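Local structure of cupin type-2 domain-containing protein (Ralstonia eutropha, 2OPK) at residues A42-P45 against G46-Y49. The protein is of unknown function but belongs to the cupin family and is a putative mannose-6-phosphate isomerase. Numbering follows the deposited sequence.
Sequences ASPP and GFWY
Pro44 and Phe47 are the first and last residues of a tight chain reversal at the protein surface, in the loop between strands 31-38 and 54-61. Phe47 N donates a hydrogen bond to Pro44 O at 3.0 Å, with an N-H...O angle of 158°. The donor nitrogen lies 35° off the plane of the Pro44 carbonyl. This is a type II beta turn, with Pro45 and Gly46 at its two central positions. Gly46 takes a positive phi, as is usual at the third position. The Pro44 ring and the Phe47 side chain lie side by side, with Pro44 CG 3.8 Å from Phe47 CB. CG of Phe47 is anti to the backbone N (chi1 179°), which turns the ring toward Ser43 and Tyr49. Ser43 CB meets the ring edge, 4.0 Å from Phe47 CD2. Within the cupin jelly-roll beta-barrel, this turn is hydrogen-bonded to the neighbouring strand 91-96. Arg92 NH1 donates hydrogen bonds to Pro44 O and Phe47 O, and Arg92 NH2 to Ser43 O. Ser43 OG is hydrogen-bonded to Val93 N. A water also bridges Ser43 OG and Tyr49 OH, at 2.7 Å from each. The Phe47 ring edge points onto one face of the Tyr49 ring, with Phe47 CE2 3.4 Å above its centre. An unidentified molecule, probably from the crystallisation liquor, lies about 3 Å from the Tyr49 side chain, consistent with a pocket there.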
ATOM      1  N   ALA B  42     -20.144   6.701   3.820  1.00 20.16           N
ATOM      2  CA  ALA B  42     -19.372   7.735   4.463  1.00 20.33           C
ATOM      3  C   ALA B  42     -19.460   7.537   5.979  1.00 19.21           C
ATOM      4  O   ALA B  42     -20.348   6.885   6.456  1.00 20.06           O
ATOM      5  CB  ALA B  42     -19.931   9.100   4.074  1.00 21.63           C
ATOM      6  N   SER B  43     -18.531   8.102   6.738  1.00 21.04           N
ATOM      7  CA  SER B  43     -18.614   8.069   8.195  1.00 20.45           C
ATOM      8  C   SER B  43     -19.960   8.668   8.664  1.00 21.91           C
ATOM      9  O   SER B  43     -20.401   9.685   8.140  1.00 21.16           O
ATOM     10  CB  SER B  43     -17.462   8.851   8.810  1.00 19.96           C
ATOM     11  OG  SER B  43     -16.244   8.223   8.526  1.00 16.42           O
ATOM     12  N   PRO B  44     -20.649   8.004   9.610  1.00 25.69           N
ATOM     13  CA  PRO B  44     -21.927   8.582  10.055  1.00 26.48           C
ATOM     14  C   PRO B  44     -21.774   9.944  10.705  1.00 26.80           C
ATOM     15  O   PRO B  44     -20.699  10.286  11.185  1.00 24.75           O
ATOM     16  CB  PRO B  44     -22.441   7.580  11.098  1.00 29.71           C
ATOM     17  CG  PRO B  44     -21.304   6.667  11.423  1.00 27.88           C
ATOM     18  CD  PRO B  44     -20.322   6.733  10.294  1.00 25.51           C
ATOM     19  N   PRO B  45     -22.843  10.736  10.717  1.00 29.19           N
ATOM     20  CA  PRO B  45     -22.769  12.025  11.378  1.00 28.62           C
ATOM     21  C   PRO B  45     -22.330  11.929  12.836  1.00 27.75           C
ATOM     22  O   PRO B  45     -22.765  11.034  13.585  1.00 28.90           O
ATOM     23  CB  PRO B  45     -24.207  12.543  11.285  1.00 31.74           C
ATOM     24  CG  PRO B  45     -24.788  11.834  10.103  1.00 30.75           C
ATOM     25  CD  PRO B  45     -24.165  10.495  10.106  1.00 30.84           C
ATOM     26  N   GLY B  46     -21.452  12.841  13.212  1.00 28.09           N
ATOM     27  CA  GLY B  46     -20.871  12.857  14.539  1.00 30.37           C
ATOM     28  C   GLY B  46     -19.647  11.962  14.728  1.00 29.22           C
ATOM     29  O   GLY B  46     -18.898  12.178  15.683  1.00 31.20           O
ATOM     30  N   PHE B  47     -19.429  10.987  13.826  1.00 27.32           N
ATOM     31  CA  PHE B  47     -18.375   9.982  13.998  1.00 24.03           C
ATOM     32  C   PHE B  47     -17.001  10.452  13.562  1.00 24.05           C
ATOM     33  O   PHE B  47     -16.817  10.954  12.449  1.00 23.77           O
ATOM     34  CB  PHE B  47     -18.705   8.680  13.254  1.00 25.30           C
ATOM     35  CG  PHE B  47     -17.621   7.611  13.391  1.00 24.84           C
ATOM     36  CD1 PHE B  47     -17.596   6.759  14.501  1.00 24.50           C
ATOM     37  CD2 PHE B  47     -16.620   7.483  12.433  1.00 22.75           C
ATOM     38  CE1 PHE B  47     -16.601   5.805  14.666  1.00 24.54           C
ATOM     39  CE2 PHE B  47     -15.614   6.519  12.586  1.00 23.79           C
ATOM     40  CZ  PHE B  47     -15.615   5.670  13.705  1.00 23.37           C
ATOM     41  N   TRP B  48     -16.034  10.237  14.440  1.00 22.25           N
ATOM     42  CA  TRP B  48     -14.650  10.486  14.157  1.00 22.37           C
ATOM     43  C   TRP B  48     -13.842   9.259  14.580  1.00 24.44           C
ATOM     44  O   TRP B  48     -14.120   8.656  15.635  1.00 24.13           O
ATOM     45  CB  TRP B  48     -14.153  11.709  14.918  1.00 26.72           C
ATOM     46  CG  TRP B  48     -14.737  13.010  14.420  1.00 28.71           C
ATOM     47  CD1 TRP B  48     -15.896  13.602  14.843  1.00 32.50           C
ATOM     48  CD2 TRP B  48     -14.198  13.867  13.412  1.00 29.04           C
ATOM     49  NE1 TRP B  48     -16.121  14.749  14.144  1.00 32.10           N
ATOM     50  CE2 TRP B  48     -15.087  14.951  13.270  1.00 33.66           C
ATOM     51  CE3 TRP B  48     -13.052  13.832  12.622  1.00 27.16           C
ATOM     52  CZ2 TRP B  48     -14.857  16.005  12.368  1.00 32.66           C
ATOM     53  CZ3 TRP B  48     -12.829  14.879  11.718  1.00 30.25           C
ATOM     54  CH2 TRP B  48     -13.718  15.950  11.611  1.00 31.64           C
ATOM     55  N   TYR B  49     -12.871   8.858  13.752  1.00 21.22           N
ATOM     56  CA  TYR B  49     -11.948   7.825  14.161  1.00 19.85           C
ATOM     57  C   TYR B  49     -10.941   8.513  15.094  1.00 22.24           C
ATOM     58  O   TYR B  49     -10.633   9.700  14.938  1.00 19.67           O
ATOM     59  CB  TYR B  49     -11.185   7.204  12.990  1.00 19.27           C
ATOM     60  CG  TYR B  49     -11.982   6.369  12.026  1.00 17.36           C
ATOM     61  CD1 TYR B  49     -12.426   5.081  12.369  1.00 16.03           C
ATOM     62  CD2 TYR B  49     -12.245   6.835  10.754  1.00 20.36           C
ATOM     63  CE1 TYR B  49     -13.145   4.307  11.462  1.00 20.36           C
ATOM     64  CE2 TYR B  49     -12.956   6.069   9.833  1.00 20.07           C
ATOM     65  CZ  TYR B  49     -13.414   4.811  10.182  1.00 18.95           C
ATOM     66  OH  TYR B  49     -14.138   4.097   9.239  1.00 18.03           O
TER
HETATM   67  O   HOH W   1     -16.409   5.510   8.913  1.00 19.37           O